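Local coordinates for hemolysin (Xylella fastidiosa, PDB 2OAI), which belongs to the CorC/HlyC family of probable membrane proteins and may bind flavin adenine dinucleotide, the transporter-associated domain described here binding calcium, at residues S56-G59 with G65-F68; G18-D23 with A71-E76. All coordinates share one frame; numbering follows the deposited sequence. Where two conformers were deposited one is given.

Contact 1: S56-G59 with G65-F68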
loop_
_atom_site.group_PDB
_atom_site.type_symbol
_atom_site.label_atom_id
_atom_site.label_comp_id
_atom_site.label_asym_id
_atom_site.label_seq_id
_atom_site.Cartn_x
_atom_site.Cartn_y
_atom_site.Cartn_z
ATOM N N SER A 56 -15.966 -5.530 8.883
ATOM C CA SER A 56 -17.319 -5.222 9.298
ATOM C C SER A 56 -18.081 -4.521 8.161
ATOM O O SER A 56 -19.221 -4.877 7.867
ATOM C CB SER A 56 -17.283 -4.358 10.560
ATOM O OG SER A 56 -18.582 -4.078 11.020
ATOM N N TYR A 57 -17.425 -3.565 7.509
ATOM C CA TYR A 57 -18.053 -2.812 6.430
ATOM C C TYR A 57 -18.344 -3.676 5.206
ATOM O O TYR A 57 -19.466 -3.655 4.709
ATOM C CB TYR A 57 -17.214 -1.601 6.025
ATOM C CG TYR A 57 -17.818 -0.854 4.848
ATOM C CD1 TYR A 57 -18.807 0.111 5.044
ATOM C CD2 TYR A 57 -17.410 -1.132 3.535
ATOM C CE1 TYR A 57 -19.374 0.785 3.971
ATOM C CE2 TYR A 57 -17.974 -0.466 2.455
ATOM C CZ TYR A 57 -18.948 0.491 2.683
ATOM O OH TYR A 57 -19.500 1.169 1.613
ATOM N N PHE A 58 -17.347 -4.423 4.727
ATOM C CA PHE A 58 -17.512 -5.228 3.520
ATOM C C PHE A 58 -18.273 -6.527 3.750
ATOM O O PHE A 58 -18.910 -7.045 2.820
ATOM C CB PHE A 58 -16.176 -5.506 2.840
ATOM C CG PHE A 58 -15.518 -4.270 2.289
ATOM C CD1 PHE A 58 -16.011 -3.658 1.139
ATOM C CD2 PHE A 58 -14.403 -3.717 2.922
ATOM C CE1 PHE A 58 -15.391 -2.488 0.625
ATOM C CE2 PHE A 58 -13.774 -2.558 2.419
ATOM C CZ PHE A 58 -14.283 -1.949 1.264
ATOM N N GLY A 59 -18.204 -7.060 4.969
ATOM C CA GLY A 59 -18.841 -8.342 5.292
ATOM C C GLY A 59 -18.164 -9.498 4.577
ATOM O O GLY A 59 -18.801 -10.513 4.302
ATOM N N GLY A 65 -7.607 -2.358 -3.394
ATOM C CA GLY A 65 -8.166 -1.332 -4.254
ATOM C C GLY A 65 -9.617 -0.986 -3.919
ATOM O O GLY A 65 -10.132 0.029 -4.413
ATOM N N GLU A 66 -10.289 -1.825 -3.143
ATOM C CA GLU A 66 -11.636 -1.469 -2.680
ATOM C C GLU A 66 -11.519 -0.395 -1.601
ATOM O O GLU A 66 -10.464 -0.265 -0.978
ATOM C CB GLU A 66 -12.404 -2.670 -2.164
ATOM C CG GLU A 66 -12.745 -3.690 -3.250
ATOM C CD GLU A 66 -13.752 -4.708 -2.749
ATOM O OE1 GLU A 66 -14.960 -4.405 -2.732
ATOM O OE2 GLU A 66 -13.344 -5.820 -2.354
ATOM N N TYR A 67 -12.562 0.419 -1.446
ATOM C CA TYR A 67 -12.507 1.525 -0.483
ATOM C C TYR A 67 -13.887 1.874 0.015
ATOM O O TYR A 67 -14.904 1.436 -0.571
ATOM C CB TYR A 67 -11.867 2.783 -1.092
ATOM C CG TYR A 67 -12.644 3.355 -2.275
ATOM C CD1 TYR A 67 -13.693 4.276 -2.084
ATOM C CD2 TYR A 67 -12.368 2.928 -3.583
ATOM C CE1 TYR A 67 -14.387 4.802 -3.171
ATOM C CE2 TYR A 67 -13.057 3.441 -4.672
ATOM C CZ TYR A 67 -14.069 4.380 -4.457
ATOM O OH TYR A 67 -14.758 4.888 -5.532
ATOM N N PHE A 68 -13.923 2.628 1.112
ATOM C CA PHE A 68 -15.182 3.179 1.606
ATOM C C PHE A 68 -14.851 4.495 2.297
ATOM O O PHE A 68 -13.690 4.761 2.599
ATOM C CB PHE A 68 -15.896 2.203 2.562
ATOM C CG PHE A 68 -15.120 1.894 3.832
ATOM C CD1 PHE A 68 -14.129 0.905 3.838
ATOM C CD2 PHE A 68 -15.382 2.585 5.021
ATOM C CE1 PHE A 68 -13.400 0.588 5.005
ATOM C CE2 PHE A 68 -14.649 2.278 6.202
ATOM C CZ PHE A 68 -13.651 1.272 6.174
HETATM O O HOH W 1 -17.531 1.479 -0.599
#

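Contact 2: G18-D23 with A71-E76. With EDO (1,2-ethanediol), chain E.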
loop_
_atom_site.group_PDB
_atom_site.type_symbol
_atom_site.label_atom_id
_atom_site.label_comp_id
_atom_site.label_asym_id
_atom_site.label_seq_id
_atom_site.Cartn_x
_atom_site.Cartn_y
_atom_site.Cartn_z
ATOM N N GLY A 18 0.556 14.014 2.072
ATOM C CA GLY A 18 -0.093 14.202 3.365
ATOM C C GLY A 18 -1.045 13.058 3.709
ATOM O O GLY A 18 -1.535 13.009 4.846
ATOM N N SER A 19 -1.329 12.168 2.755
ATOM C CA SER A 19 -2.170 10.986 3.028
ATOM C C SER A 19 -1.405 10.023 3.947
ATOM O O SER A 19 -0.208 10.194 4.161
ATOM C CB SER A 19 -2.640 10.294 1.716
ATOM O OG SER A 19 -1.544 9.890 0.904
ATOM N N PHE A 20 -2.109 9.036 4.520
ATOM C CA PHE A 20 -1.488 8.180 5.520
ATOM C C PHE A 20 -1.553 6.759 5.051
ATOM O O PHE A 20 -2.598 6.302 4.561
ATOM C CB PHE A 20 -2.255 8.242 6.851
ATOM C CG PHE A 20 -2.242 9.607 7.531
ATOM C CD1 PHE A 20 -1.058 10.305 7.714
ATOM C CD2 PHE A 20 -3.417 10.148 8.028
ATOM C CE1 PHE A 20 -1.062 11.556 8.363
ATOM C CE2 PHE A 20 -3.431 11.392 8.690
ATOM C CZ PHE A 20 -2.266 12.095 8.848
ATOM N N LEU A 21 -0.473 6.035 5.262
ATOM C CA LEU A 21 -0.477 4.590 5.108
ATOM C C LEU A 21 -0.459 3.974 6.513
ATOM O O LEU A 21 0.439 4.269 7.339
ATOM C CB LEU A 21 0.733 4.147 4.292
ATOM C CG LEU A 21 0.587 4.475 2.788
ATOM C CD1 LEU A 21 1.958 4.416 2.052
ATOM C CD2 LEU A 21 -0.385 3.438 2.151
ATOM N N ILE A 22 -1.466 3.132 6.786
ATOM C CA ILE A 22 -1.745 2.699 8.165
ATOM C C ILE A 22 -1.878 1.172 8.266
ATOM O O ILE A 22 -2.500 0.538 7.421
ATOM C CB ILE A 22 -3.012 3.361 8.714
ATOM C CG1 ILE A 22 -2.913 4.903 8.576
ATOM C CG2 ILE A 22 -3.230 2.938 10.204
ATOM C CD1 ILE A 22 -4.078 5.673 9.228
ATOM N N ASP A 23 -1.259 0.596 9.289
ATOM C CA ASP A 23 -1.320 -0.860 9.536
ATOM C C ASP A 23 -2.764 -1.240 9.923
ATOM O O ASP A 23 -3.442 -0.482 10.647
ATOM C CB ASP A 23 -0.354 -1.205 10.681
ATOM C CG ASP A 23 -0.123 -2.679 10.799
ATOM O OD1 ASP A 23 -1.021 -3.383 11.296
ATOM O OD2 ASP A 23 0.958 -3.147 10.388
ATOM N N ALA A 71 -16.221 9.072 8.283
ATOM C CA ALA A 71 -15.862 10.290 9.029
ATOM C C ALA A 71 -15.086 11.346 8.221
ATOM O O ALA A 71 -14.138 11.952 8.749
ATOM C CB ALA A 71 -15.073 9.895 10.285
ATOM N N GLY A 72 -15.480 11.576 6.964
ATOM C CA GLY A 72 -14.793 12.518 6.067
ATOM C C GLY A 72 -13.450 12.025 5.488
ATOM O O GLY A 72 -12.680 12.821 4.947
ATOM N N TRP A 73 -13.175 10.723 5.586
ATOM C CA TRP A 73 -11.931 10.144 5.037
ATOM C C TRP A 73 -12.264 8.989 4.107
ATOM O O TRP A 73 -13.276 8.298 4.324
ATOM C CB TRP A 73 -11.055 9.604 6.183
ATOM C CG TRP A 73 -10.457 10.699 7.012
ATOM C CD1 TRP A 73 -11.070 11.429 7.994
ATOM C CD2 TRP A 73 -9.126 11.181 6.912
ATOM N NE1 TRP A 73 -10.188 12.351 8.517
ATOM C CE2 TRP A 73 -8.985 12.223 7.869
ATOM C CE3 TRP A 73 -8.030 10.834 6.109
ATOM C CZ2 TRP A 73 -7.792 12.921 8.047
ATOM C CZ3 TRP A 73 -6.832 11.551 6.274
ATOM C CH2 TRP A 73 -6.736 12.585 7.247
ATOM N N ARG A 74 -11.407 8.748 3.120
ATOM C CA ARG A 74 -11.523 7.552 2.307
ATOM C C ARG A 74 -10.488 6.541 2.785
ATOM O O ARG A 74 -9.310 6.873 2.937
ATOM C CB ARG A 74 -11.263 7.864 0.835
ATOM C CG ARG A 74 -11.283 6.629 -0.086
ATOM C CD ARG A 74 -11.656 7.038 -1.477
ATOM N NE ARG A 74 -13.028 7.566 -1.515
ATOM C CZ ARG A 74 -13.597 8.066 -2.605
ATOM N NH1 ARG A 74 -12.923 8.084 -3.753
ATOM N NH2 ARG A 74 -14.850 8.517 -2.557
ATOM N N ILE A 75 -10.939 5.312 2.994
ATOM C CA ILE A 75 -10.085 4.223 3.463
ATOM C C ILE A 75 -9.995 3.153 2.384
ATOM O O ILE A 75 -10.996 2.517 2.057
ATOM C CB ILE A 75 -10.658 3.586 4.754
ATOM C CG1 ILE A 75 -10.893 4.664 5.819
ATOM C CG2 ILE A 75 -9.719 2.478 5.281
ATOM C CD1 ILE A 75 -11.670 4.164 7.020
ATOM N N GLU A 76 -8.796 2.959 1.853
ATOM C CA GLU A 76 -8.594 2.080 0.702
ATOM C C GLU A 76 -7.678 0.928 1.099
ATOM O O GLU A 76 -6.669 1.144 1.766
ATOM C CB GLU A 76 -8.001 2.881 -0.470
ATOM C CG GLU A 76 -7.679 1.964 -1.671
ATOM C CD GLU A 76 -7.109 2.731 -2.875
ATOM O OE1 GLU A 76 -6.994 3.996 -2.817
ATOM O OE2 GLU A 76 -6.768 2.049 -3.865
HETATM C C1 EDO E . -1.844 -6.059 9.601
HETATM O O1 EDO E . -0.600 -5.633 10.106
HETATM C C2 EDO E . -3.067 -5.540 10.320
HETATM O O2 EDO E . -4.210 -6.305 9.940
#

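Contact 1: S56-G59 with G65-F68
E66 meets F58 just before the strand begins. Its CB lies 4.0 Å from F58 CZ, and its carboxylate passes alongside the ring, inclined to it, with E66 OE1 3.9 Å from F58 CE1. The contact is van der Waals packing; the acid's polar partners lie in the connection between helix and strand, where OE2 accepts from H63 N and forms a salt bridge with R60, which is consistent with the group being held beside the ring.

Y67 turns its side chain to the other side of the strand, where its OH hydrogen-bonds E16 of the second subunit. Toward the helix it offers only backbone: Y67 O sits at the edge of the F58 ring, near the ring plane and 3.9 Å from F58 CZ. Y67 O also accepts a 2.6 Å hydrogen bond from a water, which hydrogen-bonds Y57 OH as well and so bridges helix and strand.

F68 meets both aromatic residues of the helix. Its CB rests over one face of the Y57 ring, 3.6 Å from the ring centroid, in a CH-pi contact. The F68 ring stacks on the tyrosine ring, offset, with the planes 18° apart. Y57 has its CG anti to the backbone N (chi1 177°), which lays its ring over F68 CB and the near rim of the F68 ring, the two side chains sliding past each other in opposite directions. F58 completes the aromatic cluster: F58 CE2 approaches F68 CD1 at 3.8 Å, with the two planes steeply inclined at 81°.

The cluster joins the C-terminal end of helix 50-58 to strand 67-70, the outermost strand within this chain of the five-stranded antiparallel sheet. F68 also packs on M53 and C54 of that helix and on I75 of strand 73-76, the strand's neighbour in the sheet.

Contact 2: G18-D23 with A71-E76
F20 and W73 lie with their rings almost parallel yet hardly overlapping: the planes differ by 18°, but the phenyl and the six-membered ring of the indole are slid apart, with centroids 5.9 Å from each other. What touches is one side of each ring, F20 CE2 reaching W73 CH2 at 3.8 Å and F20 CD2 reaching W73 CZ3 at 4.1 Å. Both aromatic groups have CG anti to the carbonyl carbon (chi1 -64° for F20, -71° for W73), and from there the two side chains approach each other and cross obliquely. No hydrogen bond crosses this small apolar contact. At the far end of segment 18-23, D23 OD1 accepts a 2.6 Å hydrogen bond from O1 of a 1,2-ethanediol, probably a crystallisation additive, which also bonds to I85 O.

Strands 20-22 and 73-76 are not neighbours in the antiparallel sheet, because strand 89-92 runs between them. F20 pairs through its backbone with L90 of that middle strand, whereas the W73 side chain packs on R92. The two rings therefore meet across strand 89-92, while M12 and T14 of strand 12-14 flank F20 from the outer side.

Both contacts belong to the same five-stranded antiparallel sheet of the transporter-associated domain, with their centres about 13 Å apart. Strands 67-70 and 73-76, consecutive in the chain and adjacent in the sheet, bring them together: F68 O and I75 N, 2.8 Å apart, form a probable backbone hydrogen bond, and Y67 packs on R74. Along the chain, segment 18-23 comes first, then 56-59, 65-68 and finally 71-76, which places contact 1 wholly between the two halves of contact 2. Contact 1 packs the end of helix 50-58 against the outermost strand within this chain, and contact 2 spans the middle of the sheet, linking strands from distant parts of the sequence.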